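Local coordinates for protein putative hydrolase (Burkholderia cenocepacia, PDB 4X00) that is a putative hydrolase of the alpha/beta-hydrolase fold, possibly an aryl esterase, at residues A171-R174 against L175-R179; S187-L190 against A191-A194; F269-D272 against L273-V277. All coordinates share one frame; numbering follows the deposited sequence.

Contact 1 of 3, residues A171-R174 against L175-R179; sequences AFLR and LCFHR. With EDO (1,2-ethanediol), chain K.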
loop_
_atom_site.group_PDB
_atom_site.type_symbol
_atom_site.label_atom_id
_atom_site.label_comp_id
_atom_site.label_asym_id
_atom_site.label_seq_id
_atom_site.Cartn_x
_atom_site.Cartn_y
_atom_site.Cartn_z
ATOM N N ALA A 171 19.008 2.012 -2.031
ATOM C CA ALA A 171 19.081 0.560 -2.206
ATOM C C ALA A 171 17.702 -0.096 -2.005
ATOM O O ALA A 171 17.315 -1.022 -2.737
ATOM C CB ALA A 171 20.117 -0.036 -1.234
ATOM N N PHE A 172 16.950 0.377 -1.017
ATOM C CA PHE A 172 15.605 -0.145 -0.801
ATOM C C PHE A 172 14.734 0.106 -2.035
ATOM O O PHE A 172 13.957 -0.762 -2.451
ATOM C CB PHE A 172 14.994 0.520 0.434
ATOM C CG PHE A 172 13.609 0.053 0.724
ATOM C CD1 PHE A 172 13.426 -1.076 1.494
ATOM C CD2 PHE A 172 12.498 0.751 0.263
ATOM C CE1 PHE A 172 12.133 -1.538 1.781
ATOM C CE2 PHE A 172 11.194 0.300 0.572
ATOM C CZ PHE A 172 11.030 -0.850 1.327
ATOM N N LEU A 173 14.796 1.315 -2.583
ATOM C CA LEU A 173 13.956 1.624 -3.752
ATOM C C LEU A 173 14.354 0.721 -4.921
ATOM O O LEU A 173 13.482 0.245 -5.668
ATOM C CB LEU A 173 14.079 3.095 -4.144
ATOM C CG LEU A 173 13.142 3.580 -5.271
ATOM C CD1 LEU A 173 11.684 3.357 -4.923
ATOM C CD2 LEU A 173 13.405 5.036 -5.561
ATOM N N ARG A 174 15.653 0.435 -5.107
ATOM C CA ARG A 174 16.058 -0.488 -6.174
ATOM C C ARG A 174 15.465 -1.872 -5.950
ATOM O O ARG A 174 15.103 -2.553 -6.916
ATOM C CB ARG A 174 17.579 -0.577 -6.253
ATOM C CG ARG A 174 18.238 0.659 -6.824
ATOM C CD ARG A 174 17.912 0.810 -8.304
ATOM N NE ARG A 174 18.550 1.988 -8.891
ATOM C CZ ARG A 174 18.227 2.502 -10.075
ATOM N NH1 ARG A 174 17.263 1.944 -10.809
ATOM N NH2 ARG A 174 18.878 3.573 -10.523
ATOM N N LEU A 175 15.350 -2.284 -4.687
ATOM C CA LEU A 175 14.772 -3.586 -4.356
ATOM C C LEU A 175 13.268 -3.623 -4.612
ATOM O O LEU A 175 12.667 -4.693 -4.548
ATOM C CB LEU A 175 15.060 -3.932 -2.893
ATOM C CG LEU A 175 16.534 -4.312 -2.678
ATOM C CD1 LEU A 175 16.792 -4.335 -1.158
ATOM C CD2 LEU A 175 16.901 -5.656 -3.320
ATOM N N CYS A 176 12.644 -2.482 -4.883
ATOM C CA CYS A 176 11.206 -2.472 -5.116
ATOM C C CYS A 176 10.847 -2.964 -6.526
ATOM O O CYS A 176 9.661 -3.091 -6.833
ATOM C CB CYS A 176 10.640 -1.062 -4.901
ATOM S SG CYS A 176 10.495 -0.567 -3.161
ATOM N N PHE A 177 11.850 -3.210 -7.379
ATOM C CA PHE A 177 11.574 -3.546 -8.779
ATOM C C PHE A 177 12.378 -4.731 -9.234
ATOM O O PHE A 177 13.540 -4.888 -8.827
ATOM C CB PHE A 177 11.922 -2.385 -9.713
ATOM C CG PHE A 177 11.214 -1.107 -9.363
ATOM C CD1 PHE A 177 9.936 -0.856 -9.837
ATOM C CD2 PHE A 177 11.814 -0.150 -8.535
ATOM C CE1 PHE A 177 9.272 0.301 -9.497
ATOM C CE2 PHE A 177 11.153 1.004 -8.214
ATOM C CZ PHE A 177 9.892 1.242 -8.681
ATOM N N HIS A 178 11.786 -5.553 -10.100
ATOM C CA HIS A 178 12.587 -6.440 -10.952
ATOM C C HIS A 178 12.865 -5.741 -12.274
ATOM O O HIS A 178 14.022 -5.641 -12.680
ATOM C CB HIS A 178 11.874 -7.772 -11.187
ATOM C CG HIS A 178 12.658 -8.714 -12.036
ATOM N ND1 HIS A 178 13.872 -9.230 -11.645
ATOM C CD2 HIS A 178 12.397 -9.236 -13.255
ATOM C CE1 HIS A 178 14.328 -10.036 -12.589
ATOM N NE2 HIS A 178 13.452 -10.056 -13.577
ATOM N N ARG A 179 11.801 -5.287 -12.949
ATOM C CA ARG A 179 11.903 -4.459 -14.159
ATOM C C ARG A 179 12.179 -3.027 -13.669
ATOM O O ARG A 179 11.264 -2.361 -13.208
ATOM C CB ARG A 179 10.602 -4.513 -14.999
ATOM C CG ARG A 179 10.123 -5.882 -15.525
ATOM C CD ARG A 179 8.895 -5.686 -16.445
ATOM N NE ARG A 179 8.460 -6.899 -17.126
ATOM C CZ ARG A 179 7.472 -6.938 -18.026
ATOM N NH1 ARG A 179 6.798 -5.832 -18.347
ATOM N NH2 ARG A 179 7.157 -8.080 -18.600
HETATM C C1 EDO K . 7.959 1.112 -14.082
HETATM O O1 EDO K . 8.235 2.486 -13.910
HETATM C C2 EDO K . 8.979 0.130 -13.531
HETATM O O2 EDO K . 9.302 -0.830 -14.542
#
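The C-terminal end of helix 162-174 passes into the loop that leads to helix 183-194, in the part of this alpha/beta hydrolase inserted after strand 132-136. Ala-171 O accepts an i to i+4 bond from Leu-175 N at 3.0 Å. The next bond spans a shorter distance along the chain. Cys-176 N reaches Leu-173 O at 3.0 Å, but from above the carbonyl plane, 66° out of it. Arg-174 to Phe-177 then forms a type I beta turn. Its closing bond, Phe-177 N to Arg-174 O at 3.4 Å, is weak. The side chains follow the turn. Cys-176 SG lies anti to its own carbonyl carbon (chi1 -75°), which brings it to the Phe-172 ring. It lies oblique to that ring, 4.6 Å from its centroid, with CE2 the nearest ring atom. This is a sulfur-aromatic contact. The Phe-177 ring comes back alongside Leu-173, both side chains pointing the same way. Its CE2 meets Leu-173 CD1 at 4.1 Å, and its CD2 lies 3.3 Å from Leu-173 O. Arg-174 O lies at the edge of the same ring. Leu-175 sets CB against Phe-172 O and CG against Ala-171 O. Beyond the turn, a 1,2-ethanediol, probably from the crystallisation liquor, donates from O2 to Arg-179 O at 2.8 Å. Glu-264 OE1 accepts from the backbone N of both His-178 and Arg-179, while Arg-174 makes a cation-pi contact with Phe-186. The Cys-176 side chain also reaches the residues of the presumed catalytic triad, and Phe-172 lies near the probable nucleophile elbow. The backbone bonds therefore turn the chain out of the helix, and Cys-176 and Phe-172 probably give the helix end an apolar side toward the presumed catalytic centre.

Contact 2 of 3, residues S187-L190 against A191-A194; sequences SLLL and ANAA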
loop_
_atom_site.group_PDB
_atom_site.type_symbol
_atom_site.label_atom_id
_atom_site.label_comp_id
_atom_site.label_asym_id
_atom_site.label_seq_id
_atom_site.Cartn_x
_atom_site.Cartn_y
_atom_site.Cartn_z
ATOM N N SER A 187 14.417 8.614 -10.366
ATOM C CA SER A 187 14.873 9.805 -9.650
ATOM C C SER A 187 13.693 10.496 -8.945
ATOM O O SER A 187 13.864 11.044 -7.848
ATOM C CB SER A 187 15.575 10.778 -10.597
ATOM O OG SER A 187 14.653 11.464 -11.410
ATOM N N LEU A 188 12.507 10.501 -9.560
ATOM C CA LEU A 188 11.322 11.119 -8.946
ATOM C C LEU A 188 10.964 10.339 -7.686
ATOM O O LEU A 188 10.740 10.912 -6.609
ATOM C CB LEU A 188 10.161 11.123 -9.941
ATOM C CG LEU A 188 8.859 11.647 -9.364
ATOM C CD1 LEU A 188 8.997 13.096 -8.931
ATOM C CD2 LEU A 188 7.727 11.478 -10.413
ATOM N N LEU A 189 10.932 9.011 -7.791
ATOM C CA LEU A 189 10.588 8.176 -6.643
ATOM C C LEU A 189 11.669 8.212 -5.561
ATOM O O LEU A 189 11.360 8.063 -4.388
ATOM C CB LEU A 189 10.296 6.728 -7.093
ATOM C CG LEU A 189 9.044 6.551 -7.964
ATOM C CD1 LEU A 189 8.885 5.075 -8.304
ATOM C CD2 LEU A 189 7.816 7.073 -7.208
ATOM N N LEU A 190 12.917 8.446 -5.953
ATOM C CA LEU A 190 14.020 8.556 -4.990
ATOM C C LEU A 190 13.861 9.822 -4.123
ATOM O O LEU A 190 13.936 9.773 -2.891
ATOM C CB LEU A 190 15.352 8.571 -5.727
ATOM C CG LEU A 190 16.572 8.513 -4.807
ATOM C CD1 LEU A 190 16.614 7.182 -4.064
ATOM C CD2 LEU A 190 17.793 8.704 -5.702
ATOM N N ALA A 191 13.601 10.953 -4.773
ATOM C CA ALA A 191 13.355 12.213 -4.045
ATOM C C ALA A 191 12.089 12.087 -3.183
ATOM O O ALA A 191 12.029 12.517 -2.018
ATOM C CB ALA A 191 13.239 13.352 -5.029
ATOM N N ASN A 192 11.067 11.448 -3.753
ATOM C CA ASN A 192 9.829 11.168 -3.056
ATOM C C ASN A 192 10.061 10.366 -1.770
ATOM O O ASN A 192 9.488 10.680 -0.699
ATOM C CB ASN A 192 8.926 10.416 -4.048
ATOM C CG ASN A 192 7.509 10.187 -3.553
ATOM O OD1 ASN A 192 6.753 11.132 -3.321
ATOM N ND2 ASN A 192 7.102 8.911 -3.483
ATOM N N ALA A 193 10.928 9.355 -1.850
ATOM C CA ALA A 193 11.248 8.528 -0.691
ATOM C C ALA A 193 11.964 9.354 0.370
ATOM O O ALA A 193 11.775 9.107 1.555
ATOM C CB ALA A 193 12.127 7.365 -1.094
ATOM N N ALA A 194 12.802 10.320 -0.047
ATOM C CA ALA A 194 13.544 11.136 0.920
ATOM C C ALA A 194 12.640 12.040 1.747
ATOM O O ALA A 194 13.077 12.543 2.788
ATOM C CB ALA A 194 14.588 11.960 0.204
HETATM O O HOH W 1 9.038 6.798 -3.437
#
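Leu-189 O is gripped by two donors. Ala-193 N gives it the helical bond at 2.9 Å, with an N-H...O angle of 147°. A water donates to the same oxygen at 2.8 Å, and this water also accepts from Asn-192 ND2 at 2.9 Å. It thus ties the amide of Asn-192 to the backbone one turn earlier. With CG of Asn-192 anti to the backbone N (chi1 -173°), the amide reaches this water. Its CB rests against two carbonyls, 3.2 Å from Leu-188 O and 3.4 Å from Leu-189 O. The other end of the amide has a partner outside: OD1 is hydrogen-bonded to Ser-46 OG. Both ends of this buried amide are therefore held, which fixes its rotation. Three more backbone bonds join the turns. The straightest runs from Ala-191 N to Ser-187 O, at 170°. The methyl of Ala-193 points back to the preceding turn and meets Leu-189 O and Leu-190 O, each 3.5 Å from CB. Leu-189 and Leu-190 lean on Leu-173 of helix 162-174. The i to i+4 bonding is that of a regular alpha-helix, here helix 183-194 of the segment inserted after strand 132-136 of the alpha/beta hydrolase fold.

Contact 3 of 3, residues F269-D272 against L273-V277; sequences FNRD and LSDFV. With EDO (1,2-ethanediol), chain H; EDO (1,2-ethanediol), chain J.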
loop_
_atom_site.group_PDB
_atom_site.type_symbol
_atom_site.label_atom_id
_atom_site.label_comp_id
_atom_site.label_asym_id
_atom_site.label_seq_id
_atom_site.Cartn_x
_atom_site.Cartn_y
_atom_site.Cartn_z
ATOM N N PHE A 269 -1.750 -5.059 -14.839
ATOM C CA PHE A 269 -2.273 -4.716 -13.525
ATOM C C PHE A 269 -3.611 -4.004 -13.633
ATOM O O PHE A 269 -4.544 -4.319 -12.894
ATOM C CB PHE A 269 -1.261 -3.854 -12.768
ATOM C CG PHE A 269 -1.725 -3.499 -11.378
ATOM C CD1 PHE A 269 -1.504 -4.370 -10.327
ATOM C CD2 PHE A 269 -2.454 -2.342 -11.158
ATOM C CE1 PHE A 269 -1.969 -4.077 -9.053
ATOM C CE2 PHE A 269 -2.919 -2.043 -9.875
ATOM C CZ PHE A 269 -2.706 -2.928 -8.852
ATOM N N ASN A 270 -3.701 -3.037 -14.542
ATOM C CA ASN A 270 -4.926 -2.253 -14.647
ATOM C C ASN A 270 -6.076 -3.101 -15.156
ATOM O O ASN A 270 -7.234 -2.871 -14.784
ATOM C CB ASN A 270 -4.715 -1.051 -15.560
ATOM C CG ASN A 270 -3.769 -0.040 -14.957
ATOM O OD1 ASN A 270 -3.398 -0.152 -13.780
ATOM N ND2 ASN A 270 -3.411 0.973 -15.737
ATOM N N ARG A 271 -5.770 -4.051 -16.042
ATOM C CA ARG A 271 -6.761 -5.032 -16.481
ATOM C C ARG A 271 -7.252 -5.877 -15.293
ATOM O O ARG A 271 -8.459 -6.007 -15.059
ATOM C CB ARG A 271 -6.135 -5.932 -17.561
ATOM C CG ARG A 271 -7.155 -6.891 -18.180
ATOM C CD ARG A 271 -6.442 -8.063 -18.890
ATOM N NE ARG A 271 -5.879 -8.979 -17.907
ATOM C CZ ARG A 271 -4.693 -9.595 -18.004
ATOM N NH1 ARG A 271 -3.927 -9.438 -19.082
ATOM N NH2 ARG A 271 -4.264 -10.371 -17.016
ATOM N N ASP A 272 -6.311 -6.440 -14.525
ATOM C CA ASP A 272 -6.698 -7.237 -13.361
ATOM C C ASP A 272 -7.494 -6.420 -12.349
ATOM O O ASP A 272 -8.460 -6.923 -11.764
ATOM C CB ASP A 272 -5.448 -7.819 -12.700
ATOM C CG ASP A 272 -4.857 -8.995 -13.452
ATOM O OD1 ASP A 272 -5.537 -9.616 -14.321
ATOM O OD2 ASP A 272 -3.700 -9.329 -13.147
ATOM N N LEU A 273 -7.096 -5.171 -12.129
ATOM C CA LEU A 273 -7.783 -4.334 -11.146
ATOM C C LEU A 273 -9.196 -4.027 -11.604
ATOM O O LEU A 273 -10.167 -4.201 -10.837
ATOM C CB LEU A 273 -6.996 -3.041 -10.906
ATOM C CG LEU A 273 -7.709 -2.039 -9.991
ATOM C CD1 LEU A 273 -8.025 -2.664 -8.595
ATOM C CD2 LEU A 273 -6.859 -0.776 -9.832
ATOM N N SER A 274 -9.353 -3.616 -12.861
ATOM C CA SER A 274 -10.705 -3.284 -13.322
ATOM C C SER A 274 -11.604 -4.528 -13.291
ATOM O O SER A 274 -12.758 -4.450 -12.862
ATOM C CB SER A 274 -10.660 -2.672 -14.727
ATOM O OG SER A 274 -11.972 -2.315 -15.146
ATOM N N ASP A 275 -11.048 -5.675 -13.694
ATOM C CA ASP A 275 -11.817 -6.917 -13.662
ATOM C C ASP A 275 -12.221 -7.271 -12.233
ATOM O O ASP A 275 -13.338 -7.707 -12.001
ATOM C CB ASP A 275 -11.018 -8.068 -14.286
ATOM C CG ASP A 275 -10.861 -7.920 -15.788
ATOM O OD1 ASP A 275 -11.509 -7.023 -16.372
ATOM O OD2 ASP A 275 -10.100 -8.707 -16.380
ATOM N N PHE A 276 -11.321 -7.075 -11.267
ATOM C CA PHE A 276 -11.632 -7.383 -9.894
ATOM C C PHE A 276 -12.762 -6.475 -9.381
ATOM O O PHE A 276 -13.723 -6.942 -8.726
ATOM C CB PHE A 276 -10.394 -7.203 -9.014
ATOM C CG PHE A 276 -10.688 -7.377 -7.550
ATOM C CD1 PHE A 276 -10.755 -8.653 -7.010
ATOM C CD2 PHE A 276 -10.948 -6.293 -6.715
ATOM C CE1 PHE A 276 -11.055 -8.877 -5.675
ATOM C CE2 PHE A 276 -11.241 -6.491 -5.348
ATOM C CZ PHE A 276 -11.289 -7.784 -4.831
ATOM N N VAL A 277 -12.673 -5.181 -9.683
ATOM C CA VAL A 277 -13.689 -4.259 -9.213
ATOM C C VAL A 277 -15.037 -4.606 -9.825
ATOM O O VAL A 277 -16.046 -4.664 -9.124
ATOM C CB VAL A 277 -13.298 -2.777 -9.523
ATOM C CG1 VAL A 277 -14.451 -1.837 -9.174
ATOM C CG2 VAL A 277 -11.993 -2.408 -8.766
HETATM C C1 EDO H . -2.487 -13.749 -14.072
HETATM O O1 EDO H . -2.212 -13.922 -15.482
HETATM C C2 EDO H . -3.240 -12.456 -13.774
HETATM O O2 EDO H . -2.731 -11.352 -14.528
HETATM C C1 EDO J . -14.832 -8.242 -16.862
HETATM O O1 EDO J . -13.991 -7.167 -17.292
HETATM C C2 EDO J . -14.139 -9.588 -17.064
HETATM O O2 EDO J . -14.095 -9.930 -18.459
HETATM O O HOH W 2 -7.713 -9.979 -15.895
#
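Phe-269 O receives the N-H of Leu-273 at 2.8 Å, the shortest of four successive helical bonds across this contact. Asn-270, Arg-271 and Asp-272 give their carbonyls in the same way to Ser-274, Asp-275 and Phe-276.

The charged groups gather on another face of the helix. Arg-271 folds back by a bend at CG-CD (chi3 73°), and its NH2 forms a salt bridge with the adjacent Asp-272 OD1 at 3.1 Å. It meets that oxygen from above the carboxylate plane. A water links the three charged residues: it accepts from Arg-271 NE and donates to Asp-272 OD1 and Asp-275 OD2. Arg-271 NE and Asp-275 OD2 are 4.5 Å apart, too far for a direct salt bridge, so the water bridges them. The shared arginine and water probably ease the repulsion between the two carboxylates. Two 1,2-ethanediol molecules, probably from the crystallisation liquor, add further partners. O2 of one (chain H) donates to Asp-272 OD2 at 2.6 Å. O1 of the other (chain J) donates to Asp-275 OD1 at 2.7 Å. Asp-272 OD2 is also bonded to Tyr-254 OH.

The apolar contact is between Phe-269 CE2 and Leu-273 CD2, 4.1 Å apart, with the methyl oblique to the ring.

Helix 266-280 packs on the central sheet. Phe-269 touches strands 132-136 and 222-227, Leu-273 touches 107-111 and 132-136, and Phe-276 reaches all three. Asn-270 and Ser-274 lie on an adjoining side, bonded to Asp-56 and Tyr-62 in the region between helix 51-54 and strand 63-67.

How the contacts relate
Contacts 1 and 2 are neighbours in sequence and in space, their centres 12 Å apart. They join helix 162-174 to helix 183-194: Leu-173 CD2 lies 3.5 Å from Leu-190 N, and Phe-177 CZ lies 4.0 Å from Leu-189 CD1. Contact 1 reaches the probable active site, since Cys-176 touches residues of the presumed triad. The side chain of Phe-172 is about 4 Å from a bound glycerol, probably from the crystallisation liquor, though such molecules often mark pockets. Contact 3 belongs to helix 266-280 on the central sheet. Its centre is 24 Å from that of contact 1 and 27 Å from that of contact 2, with no touch to either.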